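Local coordinates for adenosylmethionine-8-amino-7-oxononanoate aminotransferase (Methanocaldococcus jannaschii, PDB 6ZHK), which probably transfers the amino group of S-adenosyl-L-methionine to 7-keto-8-aminopelargonic acid in biotin biosynthesis, as a homodimeric pyridoxal-phosphate-dependent aminotransferase of class III, at residues H23-M28 with E169-V174; G154-T159 with M163-S168; I428-R431 with V436-L439. All blocks are in the same frame, centred on the assembly; numbering follows the deposited sequence. Where two conformers were deposited one is given.

Contact 1. Residues H23-M28 with E169-V174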
ATOM      1  N   HIS A  23      -4.519  13.414  -9.790  1.00 14.68           N
ATOM      2  CA  HIS A  23      -4.345  12.099 -10.411  1.00 13.92           C
ATOM      3  C   HIS A  23      -2.897  11.649 -10.281  1.00 14.94           C
ATOM      4  O   HIS A  23      -1.987  12.474 -10.227  1.00 15.60           O
ATOM      5  CB  HIS A  23      -4.707  12.155 -11.904  1.00 14.33           C
ATOM      6  CG  HIS A  23      -6.189  12.106 -12.129  1.00 15.18           C
ATOM      7  ND1 HIS A  23      -6.785  10.989 -12.673  1.00 16.21           N
ATOM      8  CD2 HIS A  23      -7.172  13.000 -11.847  1.00 13.01           C
ATOM      9  CE1 HIS A  23      -8.111  11.166 -12.732  1.00 17.48           C
ATOM     10  NE2 HIS A  23      -8.368  12.431 -12.232  1.00 17.16           N
ATOM     11  N   PRO A  24      -2.661  10.311 -10.221  1.00 14.35           N
ATOM     12  CA  PRO A  24      -1.302   9.764 -10.166  1.00 14.66           C
ATOM     13  C   PRO A  24      -0.618   9.974 -11.534  1.00 16.32           C
ATOM     14  O   PRO A  24      -1.282   9.882 -12.575  1.00 14.04           O
ATOM     15  CB  PRO A  24      -1.575   8.257  -9.952  1.00 14.71           C
ATOM     16  CG  PRO A  24      -3.005   7.988 -10.529  1.00 13.72           C
ATOM     17  CD  PRO A  24      -3.723   9.279 -10.146  1.00 14.28           C
ATOM     18  N   TYR A  25       0.701  10.217 -11.511  1.00 13.48           N
ATOM     19  CA  TYR A  25       1.566  10.288 -12.686  1.00 13.17           C
ATOM     20  C   TYR A  25       0.933  11.182 -13.760  1.00 14.04           C
ATOM     21  O   TYR A  25       0.874  10.785 -14.900  1.00 15.15           O
ATOM     22  CB  TYR A  25       1.861   8.899 -13.290  1.00 14.89           C
ATOM     23  CG  TYR A  25       3.077   8.268 -12.648  1.00 16.30           C
ATOM     24  CD1 TYR A  25       4.348   8.553 -13.111  1.00 17.54           C
ATOM     25  CD2 TYR A  25       2.946   7.439 -11.544  1.00 17.95           C
ATOM     26  CE1 TYR A  25       5.485   8.018 -12.501  1.00 17.81           C
ATOM     27  CE2 TYR A  25       4.063   6.868 -10.927  1.00 18.43           C
ATOM     28  CZ  TYR A  25       5.322   7.145 -11.430  1.00 17.52           C
ATOM     29  OH  TYR A  25       6.437   6.630 -10.822  1.00 18.08           O
ATOM     30  N   THR A  26       0.447  12.377 -13.402  1.00 13.19           N
ATOM     31  CA  THR A  26      -0.282  13.137 -14.395  1.00 14.69           C
ATOM     32  C   THR A  26      -0.027  14.631 -14.171  1.00 15.77           C
ATOM     33  O   THR A  26      -0.196  15.145 -13.058  1.00 14.63           O
ATOM     34  CB  THR A  26      -1.804  12.902 -14.207  1.00 15.47           C
ATOM     35  OG1 THR A  26      -2.243  11.564 -14.515  1.00 15.89           O
ATOM     36  CG2 THR A  26      -2.651  13.868 -15.032  1.00 13.92           C
ATOM     37  N   GLN A  27       0.324  15.340 -15.253  1.00 15.86           N
ATOM     38  CA  GLN A  27       0.472  16.783 -15.166  1.00 15.64           C
ATOM     39  C   GLN A  27      -0.933  17.361 -15.212  1.00 15.42           C
ATOM     40  O   GLN A  27      -1.539  17.412 -16.287  1.00 15.82           O
ATOM     41  CB  GLN A  27       1.365  17.297 -16.316  1.00 16.85           C
ATOM     42  CG  GLN A  27       1.371  18.800 -16.462  1.00 16.43           C
ATOM     43  CD  GLN A  27       1.524  19.539 -15.155  1.00 17.48           C
ATOM     44  OE1 GLN A  27       0.556  20.099 -14.667  1.00 15.07           O
ATOM     45  NE2 GLN A  27       2.720  19.513 -14.561  1.00 19.29           N
ATOM     46  N   MET A  28      -1.424  17.862 -14.067  1.00 14.88           N
ATOM     47  CA  MET A  28      -2.838  18.167 -13.909  1.00 15.62           C
ATOM     48  C   MET A  28      -3.213  19.387 -14.768  1.00 16.78           C
ATOM     49  O   MET A  28      -4.369  19.532 -15.147  1.00 15.31           O
ATOM     50  CB  MET A  28      -3.143  18.445 -12.438  1.00 16.35           C
ATOM     51  CG  MET A  28      -3.222  17.123 -11.564  1.00 14.97           C
ATOM     52  SD  MET A  28      -4.317  15.840 -12.315  1.00 17.10           S
ATOM     53  CE  MET A  28      -5.871  16.704 -12.063  1.00 17.95           C
ATOM     54  N   GLU A 169      15.635   7.733 -12.593  1.00 22.19           N
ATOM     55  CA  GLU A 169      16.058   9.095 -12.326  1.00 23.02           C
ATOM     56  C   GLU A 169      14.954  10.127 -12.589  1.00 19.99           C
ATOM     57  O   GLU A 169      14.852  11.114 -11.864  1.00 22.39           O
ATOM     58  CB  GLU A 169      17.294   9.462 -13.156  1.00 27.25           C
ATOM     59  CG  GLU A 169      17.925  10.754 -12.666  1.00 35.83           C
ATOM     60  CD  GLU A 169      18.813  10.545 -11.444  1.00 47.42           C
ATOM     61  OE1 GLU A 169      19.606   9.549 -11.410  1.00 54.32           O
ATOM     62  OE2 GLU A 169      18.723  11.371 -10.529  1.00 50.86           O
ATOM     63  N   LEU A 170      14.202   9.987 -13.691  1.00 17.56           N
ATOM     64  CA  LEU A 170      13.225  11.021 -14.021  1.00 20.15           C
ATOM     65  C   LEU A 170      12.161  11.083 -12.928  1.00 19.83           C
ATOM     66  O   LEU A 170      11.789  12.187 -12.511  1.00 19.52           O
ATOM     67  CB  LEU A 170      12.556  10.708 -15.377  1.00 20.87           C
ATOM     68  CG  LEU A 170      11.419  11.640 -15.809  1.00 24.47           C
ATOM     69  CD1 LEU A 170      11.875  13.058 -16.158  1.00 26.02           C
ATOM     70  CD2 LEU A 170      10.612  10.997 -16.964  1.00 24.92           C
ATOM     71  N   PHE A 171      11.618   9.897 -12.573  1.00 17.12           N
ATOM     72  CA  PHE A 171      10.507   9.871 -11.609  1.00 17.87           C
ATOM     73  C   PHE A 171      10.930  10.246 -10.178  1.00 18.55           C
ATOM     74  O   PHE A 171      10.146  10.866  -9.422  1.00 16.28           O
ATOM     75  CB  PHE A 171       9.832   8.488 -11.589  1.00 15.74           C
ATOM     76  CG  PHE A 171       9.215   8.033 -12.889  1.00 20.08           C
ATOM     77  CD1 PHE A 171       8.871   8.959 -13.880  1.00 19.40           C
ATOM     78  CD2 PHE A 171       9.034   6.671 -13.143  1.00 21.59           C
ATOM     79  CE1 PHE A 171       8.287   8.544 -15.072  1.00 22.33           C
ATOM     80  CE2 PHE A 171       8.480   6.272 -14.354  1.00 22.90           C
ATOM     81  CZ  PHE A 171       8.100   7.195 -15.305  1.00 25.08           C
ATOM     82  N   HIS A 172      12.129   9.790  -9.768  1.00 16.48           N
ATOM     83  CA  HIS A 172      12.468   9.817  -8.345  1.00 16.99           C
ATOM     84  C   HIS A 172      13.739  10.624  -8.005  1.00 16.09           C
ATOM     85  O   HIS A 172      14.037  10.820  -6.835  1.00 14.92           O
ATOM     86  CB  HIS A 172      12.701   8.364  -7.908  1.00 17.67           C
ATOM     87  CG  HIS A 172      11.535   7.467  -8.182  1.00 17.96           C
ATOM     88  ND1 HIS A 172      11.699   6.103  -8.456  1.00 16.91           N
ATOM     89  CD2 HIS A 172      10.227   7.678  -8.051  1.00 16.71           C
ATOM     90  CE1 HIS A 172      10.495   5.563  -8.559  1.00 17.94           C
ATOM     91  NE2 HIS A 172       9.580   6.499  -8.297  1.00 17.96           N
ATOM     92  N   GLY A 173      14.465  11.123  -9.014  1.00 17.68           N
ATOM     93  CA  GLY A 173      15.738  11.815  -8.880  1.00 15.91           C
ATOM     94  C   GLY A 173      15.671  13.026  -7.931  1.00 17.06           C
ATOM     95  O   GLY A 173      16.616  13.277  -7.163  1.00 18.06           O
ATOM     96  N   VAL A 174      14.596  13.784  -7.993  1.00 14.19           N
ATOM     97  CA  VAL A 174      14.450  14.899  -7.059  1.00 15.33           C
ATOM     98  C   VAL A 174      14.471  14.482  -5.570  1.00 16.08           C
ATOM     99  O   VAL A 174      14.800  15.289  -4.680  1.00 17.45           O
ATOM    100  CB  VAL A 174      13.208  15.711  -7.432  1.00 17.43           C
ATOM    101  CG1 VAL A 174      11.891  14.981  -7.148  1.00 17.00           C
ATOM    102  CG2 VAL A 174      13.247  17.087  -6.748  1.00 18.33           C
TER

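Contact 2. Residues G154-T159 with M163-S168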
ATOM      1  N   GLY A 154      15.941   0.708 -13.476  1.00 16.99           N
ATOM      2  CA  GLY A 154      15.002  -0.247 -12.894  1.00 16.36           C
ATOM      3  C   GLY A 154      13.910   0.484 -12.095  1.00 15.59           C
ATOM      4  O   GLY A 154      14.100   1.628 -11.692  1.00 16.06           O
ATOM      5  N   TYR A 155      12.789  -0.190 -11.827  1.00 15.43           N
ATOM      6  CA  TYR A 155      11.672   0.485 -11.186  1.00 15.90           C
ATOM      7  C   TYR A 155      10.999  -0.546 -10.275  1.00 17.11           C
ATOM      8  O   TYR A 155      10.746  -1.659 -10.712  1.00 16.48           O
ATOM      9  CB  TYR A 155      10.667   0.971 -12.247  1.00 14.30           C
ATOM     10  CG  TYR A 155       9.446   1.589 -11.602  1.00 13.66           C
ATOM     11  CD1 TYR A 155       9.460   2.909 -11.179  1.00 15.39           C
ATOM     12  CD2 TYR A 155       8.279   0.845 -11.428  1.00 13.58           C
ATOM     13  CE1 TYR A 155       8.382   3.471 -10.507  1.00 15.68           C
ATOM     14  CE2 TYR A 155       7.163   1.409 -10.821  1.00 13.20           C
ATOM     15  CZ  TYR A 155       7.236   2.714 -10.359  1.00 15.25           C
ATOM     16  OH  TYR A 155       6.131   3.244  -9.757  1.00 15.44           O
ATOM     17  N   HIS A 156      10.705  -0.132  -9.018  1.00 15.94           N
ATOM     18  CA  HIS A 156      10.165  -1.002  -7.984  1.00 13.65           C
ATOM     19  C   HIS A 156       9.017  -0.327  -7.242  1.00 15.95           C
ATOM     20  O   HIS A 156       8.449  -0.945  -6.336  1.00 17.79           O
ATOM     21  CB  HIS A 156      11.309  -1.432  -7.042  1.00 12.38           C
ATOM     22  CG  HIS A 156      12.255  -2.336  -7.789  1.00 12.86           C
ATOM     23  ND1 HIS A 156      11.873  -3.556  -8.279  1.00 13.86           N
ATOM     24  CD2 HIS A 156      13.517  -2.168  -8.173  1.00 14.89           C
ATOM     25  CE1 HIS A 156      12.857  -4.102  -8.975  1.00 13.54           C
ATOM     26  NE2 HIS A 156      13.893  -3.308  -8.863  1.00 16.42           N
ATOM     27  N   GLY A 157       8.626   0.878  -7.679  1.00 12.97           N
ATOM     28  CA  GLY A 157       7.541   1.578  -7.020  1.00 13.13           C
ATOM     29  C   GLY A 157       7.980   2.951  -6.541  1.00 12.07           C
ATOM     30  O   GLY A 157       9.150   3.336  -6.700  1.00 12.37           O
ATOM     31  N   ASP A 158       7.072   3.616  -5.807  1.00 12.60           N
ATOM     32  CA  ASP A 158       7.276   5.042  -5.572  1.00 14.66           C
ATOM     33  C   ASP A 158       7.395   5.423  -4.088  1.00 16.66           C
ATOM     34  O   ASP A 158       7.577   6.613  -3.795  1.00 13.87           O
ATOM     35  CB  ASP A 158       6.094   5.866  -6.106  1.00 17.50           C
ATOM     36  CG  ASP A 158       5.852   5.656  -7.589  1.00 19.69           C
ATOM     37  OD1 ASP A 158       6.850   5.476  -8.312  1.00 22.28           O
ATOM     38  OD2 ASP A 158       4.682   5.542  -7.940  1.00 17.49           O
ATOM     39  N   THR A 159       7.257   4.461  -3.132  1.00 14.16           N
ATOM     40  CA  THR A 159       7.558   4.813  -1.757  1.00 15.59           C
ATOM     41  C   THR A 159       9.086   4.925  -1.573  1.00 15.75           C
ATOM     42  O   THR A 159       9.858   4.577  -2.461  1.00 15.58           O
ATOM     43  CB  THR A 159       6.866   3.831  -0.806  1.00 15.89           C
ATOM     44  OG1 THR A 159       7.218   2.531  -1.294  1.00 15.82           O
ATOM     45  CG2 THR A 159       5.366   3.966  -0.880  1.00 15.86           C
ATOM     46  N   MET A 163      11.804   3.576  -4.087  1.00 12.91           N
ATOM     47  CA  MET A 163      12.520   4.536  -4.946  1.00 13.66           C
ATOM     48  C   MET A 163      14.045   4.349  -4.768  1.00 14.40           C
ATOM     49  O   MET A 163      14.775   4.564  -5.723  1.00 16.34           O
ATOM     50  CB  MET A 163      12.207   6.009  -4.571  1.00 14.16           C
ATOM     51  CG  MET A 163      10.812   6.434  -4.959  1.00 15.87           C
ATOM     52  SD  MET A 163      10.661   8.243  -4.803  1.00 15.42           S
ATOM     53  CE  MET A 163      10.532   8.427  -3.018  1.00 13.75           C
ATOM     54  N   SER A 164      14.519   4.094  -3.541  1.00 14.16           N
ATOM     55  CA  SER A 164      15.967   4.018  -3.235  1.00 13.47           C
ATOM     56  C   SER A 164      16.593   2.913  -4.080  1.00 13.17           C
ATOM     57  O   SER A 164      17.646   3.127  -4.677  1.00 13.69           O
ATOM     58  CB  SER A 164      16.281   3.724  -1.758  1.00 12.00           C
ATOM     59  OG  SER A 164      15.764   4.796  -0.984  1.00 14.21           O
ATOM     60  N   VAL A 165      15.888   1.790  -4.173  1.00 12.54           N
ATOM     61  CA  VAL A 165      16.522   0.642  -4.824  1.00 14.59           C
ATOM     62  C   VAL A 165      16.273   0.671  -6.315  1.00 16.00           C
ATOM     63  O   VAL A 165      16.961  -0.048  -7.087  1.00 20.05           O
ATOM     64  CB  VAL A 165      16.137  -0.711  -4.221  1.00 12.39           C
ATOM     65  CG1 VAL A 165      16.618  -0.887  -2.785  1.00 13.53           C
ATOM     66  CG2 VAL A 165      14.650  -1.034  -4.385  1.00 12.52           C
ATOM     67  N   GLY A 166      15.280   1.486  -6.712  1.00 15.92           N
ATOM     68  CA  GLY A 166      14.991   1.657  -8.134  1.00 17.71           C
ATOM     69  C   GLY A 166      16.084   2.519  -8.748  1.00 19.23           C
ATOM     70  O   GLY A 166      16.903   3.115  -8.019  1.00 22.81           O
ATOM     71  N   GLY A 167      16.049   2.620 -10.067  1.00 18.02           N
ATOM     72  CA  GLY A 167      16.997   3.455 -10.764  1.00 18.57           C
ATOM     73  C   GLY A 167      16.283   4.454 -11.673  1.00 22.08           C
ATOM     74  O   GLY A 167      16.820   4.784 -12.737  1.00 23.30           O
ATOM     75  N   SER A 168      15.099   4.961 -11.232  1.00 17.59           N
ATOM     76  CA  SER A 168      14.282   5.755 -12.152  1.00 19.11           C
ATOM     77  C   SER A 168      14.562   7.245 -11.933  1.00 23.43           C
ATOM     78  O   SER A 168      13.852   7.919 -11.164  1.00 19.29           O
ATOM     79  CB  SER A 168      12.795   5.426 -12.005  0.50 18.44           C
ATOM     80  OG  SER A 168      12.554   4.055 -12.265  0.50 15.79           O
TER

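Contact 3. Residues I428-R431 with V436-L439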
ATOM      1  N   ILE A 428      -9.057   1.878 -29.008  1.00 15.55           N
ATOM      2  CA  ILE A 428      -8.012   1.211 -28.247  1.00 14.86           C
ATOM      3  C   ILE A 428      -7.420   2.181 -27.226  1.00 14.63           C
ATOM      4  O   ILE A 428      -7.035   3.324 -27.546  1.00 18.15           O
ATOM      5  CB  ILE A 428      -6.882   0.699 -29.171  1.00 15.55           C
ATOM      6  CG1 ILE A 428      -7.393  -0.363 -30.146  1.00 14.38           C
ATOM      7  CG2 ILE A 428      -5.671   0.234 -28.291  1.00 13.80           C
ATOM      8  CD1 ILE A 428      -6.430  -0.655 -31.312  1.00 17.08           C
ATOM      9  N   TYR A 429      -7.237   1.692 -25.983  1.00 14.61           N
ATOM     10  CA  TYR A 429      -6.652   2.475 -24.918  1.00 15.28           C
ATOM     11  C   TYR A 429      -5.226   1.959 -24.752  1.00 15.85           C
ATOM     12  O   TYR A 429      -5.019   0.768 -24.459  1.00 15.40           O
ATOM     13  CB  TYR A 429      -7.378   2.251 -23.575  1.00 15.56           C
ATOM     14  CG  TYR A 429      -6.634   2.910 -22.429  1.00 15.49           C
ATOM     15  CD1 TYR A 429      -6.293   4.257 -22.465  1.00 18.11           C
ATOM     16  CD2 TYR A 429      -6.300   2.173 -21.306  1.00 16.19           C
ATOM     17  CE1 TYR A 429      -5.584   4.870 -21.419  1.00 18.82           C
ATOM     18  CE2 TYR A 429      -5.628   2.764 -20.242  1.00 17.30           C
ATOM     19  CZ  TYR A 429      -5.268   4.106 -20.305  1.00 18.90           C
ATOM     20  OH  TYR A 429      -4.510   4.568 -19.260  1.00 20.39           O
ATOM     21  N   MET A 430      -4.255   2.858 -24.940  1.00 14.81           N
ATOM     22  CA  MET A 430      -2.873   2.544 -24.719  1.00 16.66           C
ATOM     23  C   MET A 430      -2.245   3.699 -23.944  1.00 18.93           C
ATOM     24  O   MET A 430      -2.473   4.855 -24.318  1.00 18.57           O
ATOM     25  CB  MET A 430      -2.197   2.366 -26.090  1.00 18.92           C
ATOM     26  CG  MET A 430      -0.709   1.958 -26.018  1.00 18.10           C
ATOM     27  SD  MET A 430       0.484   3.287 -25.680  1.00 19.10           S
ATOM     28  CE  MET A 430       0.322   4.441 -27.054  1.00 18.68           C
ATOM     29  N   ARG A 431      -1.521   3.386 -22.840  1.00 14.46           N
ATOM     30  CA  ARG A 431      -0.735   4.394 -22.127  1.00 19.26           C
ATOM     31  C   ARG A 431       0.746   4.202 -22.442  1.00 19.22           C
ATOM     32  O   ARG A 431       1.300   3.150 -22.138  1.00 21.54           O
ATOM     33  CB  ARG A 431      -0.909   4.340 -20.596  1.00 20.62           C
ATOM     34  CG  ARG A 431      -0.168   5.469 -19.889  1.00 21.35           C
ATOM     35  CD  ARG A 431      -0.427   5.428 -18.390  1.00 18.69           C
ATOM     36  NE  ARG A 431       0.381   6.376 -17.635  1.00 20.60           N
ATOM     37  CZ  ARG A 431       0.019   7.636 -17.369  1.00 22.01           C
ATOM     38  NH1 ARG A 431      -1.126   8.156 -17.840  1.00 19.08           N
ATOM     39  NH2 ARG A 431       0.838   8.368 -16.647  1.00 16.81           N
ATOM     40  N   VAL A 436       8.012   5.416 -25.768  1.00 20.47           N
ATOM     41  CA  VAL A 436       7.752   3.999 -25.935  1.00 19.32           C
ATOM     42  C   VAL A 436       6.244   3.753 -25.873  1.00 18.33           C
ATOM     43  O   VAL A 436       5.586   4.014 -24.840  1.00 18.49           O
ATOM     44  CB  VAL A 436       8.485   3.145 -24.873  1.00 20.98           C
ATOM     45  CG1 VAL A 436       8.326   1.664 -25.196  1.00 18.91           C
ATOM     46  CG2 VAL A 436       9.965   3.507 -24.742  1.00 19.45           C
ATOM     47  N   ILE A 437       5.713   3.205 -26.962  1.00 17.40           N
ATOM     48  CA  ILE A 437       4.357   2.674 -26.976  1.00 16.25           C
ATOM     49  C   ILE A 437       4.406   1.404 -26.134  1.00 16.77           C
ATOM     50  O   ILE A 437       5.209   0.517 -26.422  1.00 16.38           O
ATOM     51  CB  ILE A 437       3.885   2.374 -28.423  1.00 17.15           C
ATOM     52  CG1 ILE A 437       3.739   3.653 -29.257  1.00 20.45           C
ATOM     53  CG2 ILE A 437       2.570   1.592 -28.478  1.00 16.93           C
ATOM     54  CD1 ILE A 437       3.898   3.408 -30.777  1.00 21.11           C
ATOM     55  N   ILE A 438       3.469   1.254 -25.189  1.00 15.12           N
ATOM     56  CA  ILE A 438       3.465   0.073 -24.337  1.00 16.15           C
ATOM     57  C   ILE A 438       2.240  -0.770 -24.721  1.00 16.48           C
ATOM     58  O   ILE A 438       1.129  -0.257 -24.789  1.00 16.77           O
ATOM     59  CB  ILE A 438       3.363   0.484 -22.839  1.00 16.11           C
ATOM     60  CG1 ILE A 438       4.476   1.434 -22.349  1.00 17.79           C
ATOM     61  CG2 ILE A 438       3.214  -0.785 -21.966  1.00 15.15           C
ATOM     62  CD1 ILE A 438       5.886   0.859 -22.324  1.00 18.03           C
ATOM     63  N   LEU A 439       2.443  -2.064 -24.952  1.00 16.93           N
ATOM     64  CA  LEU A 439       1.359  -3.026 -25.123  1.00 17.76           C
ATOM     65  C   LEU A 439       1.509  -4.102 -24.054  1.00 18.16           C
ATOM     66  O   LEU A 439       2.482  -4.861 -24.073  1.00 16.64           O
ATOM     67  CB  LEU A 439       1.525  -3.692 -26.501  1.00 18.70           C
ATOM     68  CG  LEU A 439       1.411  -2.754 -27.709  1.00 21.54           C
ATOM     69  CD1 LEU A 439       1.492  -3.565 -29.010  1.00 22.94           C
ATOM     70  CD2 LEU A 439       0.126  -1.903 -27.663  1.00 18.61           C
TER

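Contact 1. Residues H23-M28 with E169-V174
Tyr25 carries the loop's side of this contact, setting the edge of its ring against the face of Phe171. The pair is T-shaped: the planes stand at 76° and the centroids lie 4.9 Å apart. Tyr25 CE1 sits over the centre of the Phe171 ring, 3.6 Å above its plane, while Tyr25 OH passes 3.5 Å from Phe171 CD2. With its CG anti to the carbonyl carbon (chi1 -61°), Phe171 swings its ring out from the short helix to meet this edge. The hydroxyl lies 4.0 Å from His172 NE2, and the two polar ends converge on a shared partner, Asp158 OD1, each through its own hydrogen bond. Replacing Phe171 by a serine would probably leave the Tyr25 edge without the flat surface it rests on and let the phenol ring tilt about its hydroxyl. Next along the loop, Thr26 OG1 turns back and bonds Pro24 O at 2.7 Å. Gln27 caps the start of helix 28-33 by bonding Lys29 N, and its NE2 and OE1 also bond the backbone O of Phe323 and N of Gly325 of the second subunit. Tyr334 of that subunit meets the Phe171 ring, and its Gly336 packs on Tyr25. The arrangement, at the dimer interface, is consistent with a substrate pocket, in line with the predicted role of Tyr25 in recognising 7-keto-8-aminopelargonic acid and stacking on the adenine of S-adenosyl-L-methionine.

Contact 2. Residues G154-T159 with M163-S168
Gly154 O accepts a firm hydrogen bond from Gly167 N, 2.7 Å away with a nearly straight N-H (165°). Ser168 OG adds a second bond to Gly154 O from the opposite face of the carbonyl plane, at 2.9 Å, but only one of two deposited conformers is described, so this bond is less certain. A third bond closes the first turn of helix 160-165, Met163 N meeting Thr159 O almost end-on at 2.7 Å. Within the loop, Tyr155 OH donates to Asp158 OD1 at 2.8 Å from above the carboxylate plane, tying the phenol to its own turn. Van der Waals packing completes the contact. In that conformer Ser168 OG lies at the edge of the Tyr155 ring, which is placed there by CG standing anti to the backbone N (chi1 176°), and Gly157 N sits over one face of that ring. Gly157 itself has backbone angles at which a CB would jam against the preceding carbonyl. Met163 lays its CG 3.4 Å from Asp158 O, an oxygen that also accepts from Lys131 NZ of the second subunit. His156 CD2 touches Val165 CG2 at 4.1 Å, the two side chains crossing at about a right angle, while His156 ND1 bonds Asp268, a predicted cofactor ligand. Following strand 147-151, the turn packs on both helix 122-140, through Val126 and Ile130, and strand 228-234, whose Ile232 touches His156 and Val165.

Contact 3. Residues I428-R431 with V436-L439
Met430 and Ile438 meet beside the predicted substrate-binding Arg431, where the chain leaving strand 428-429 comes up against strand 436-439. Met430 CG lies 3.1 Å from Ile438 O, a tight approach to a buried carbonyl oxygen that has no hydrogen-bond partner in the model. The N-H of the same residue, Ile438, makes a weak bond to Met430 SD, with 3.6 Å between Ile438 N and the sulfur. The side chain of Met430 leaves with CG anti to the backbone N (chi1 -177°) and then folds at chi2 and chi3, which brings SD and CE against Ile437 CG2, the two side chains crossing at about a right angle. Met430 SD and Ile437 CG2 are 3.9 Å apart, and Leu439 CD2 closes on Met430 CG from further along the strand. The two segments are not paired as a hairpin, since no backbone hydrogen bond joins them. Strand 428-429 belongs to the small sheet with 54-57, and strand 436-439 is an edge strand of the three-stranded antiparallel sheet, next to 394-399, so side chains bridge two separate sheets of a fold-type I aminotransferase. Helix 415-425 covers Met430 with Ala420 and Leu423 and reaches Ile437 through Val419. At the far end Arg431 O sits 3.4 Å from Ile438 CB. The bond from CA to CB of Arg431 points away from strand 436-439, and the NH2 of the extended side chain bonds Tyr25 O.

Overall arrangement
Contact 2 has the largest interface of the three and lies nearest the chain's centre; like contact 3 it is buried. It is also the most polar, with mainly backbone bonds joining the loop before helix 160-165 to the helix and the turn after it. Contact 3 relies on methionine and aliphatic packing between two sheets, with one weak sulfur bond. Contact 1 is more open and almost purely aromatic, joining a distant N-terminal loop to the short helix 169-172. Contact 1 touches both of the others, through Asp158 and through Arg431. Contacts 2 and 3 do not touch, their nearest atoms being about 10 Å apart. All three reach the second subunit, and each carries a residue of the predicted substrate site.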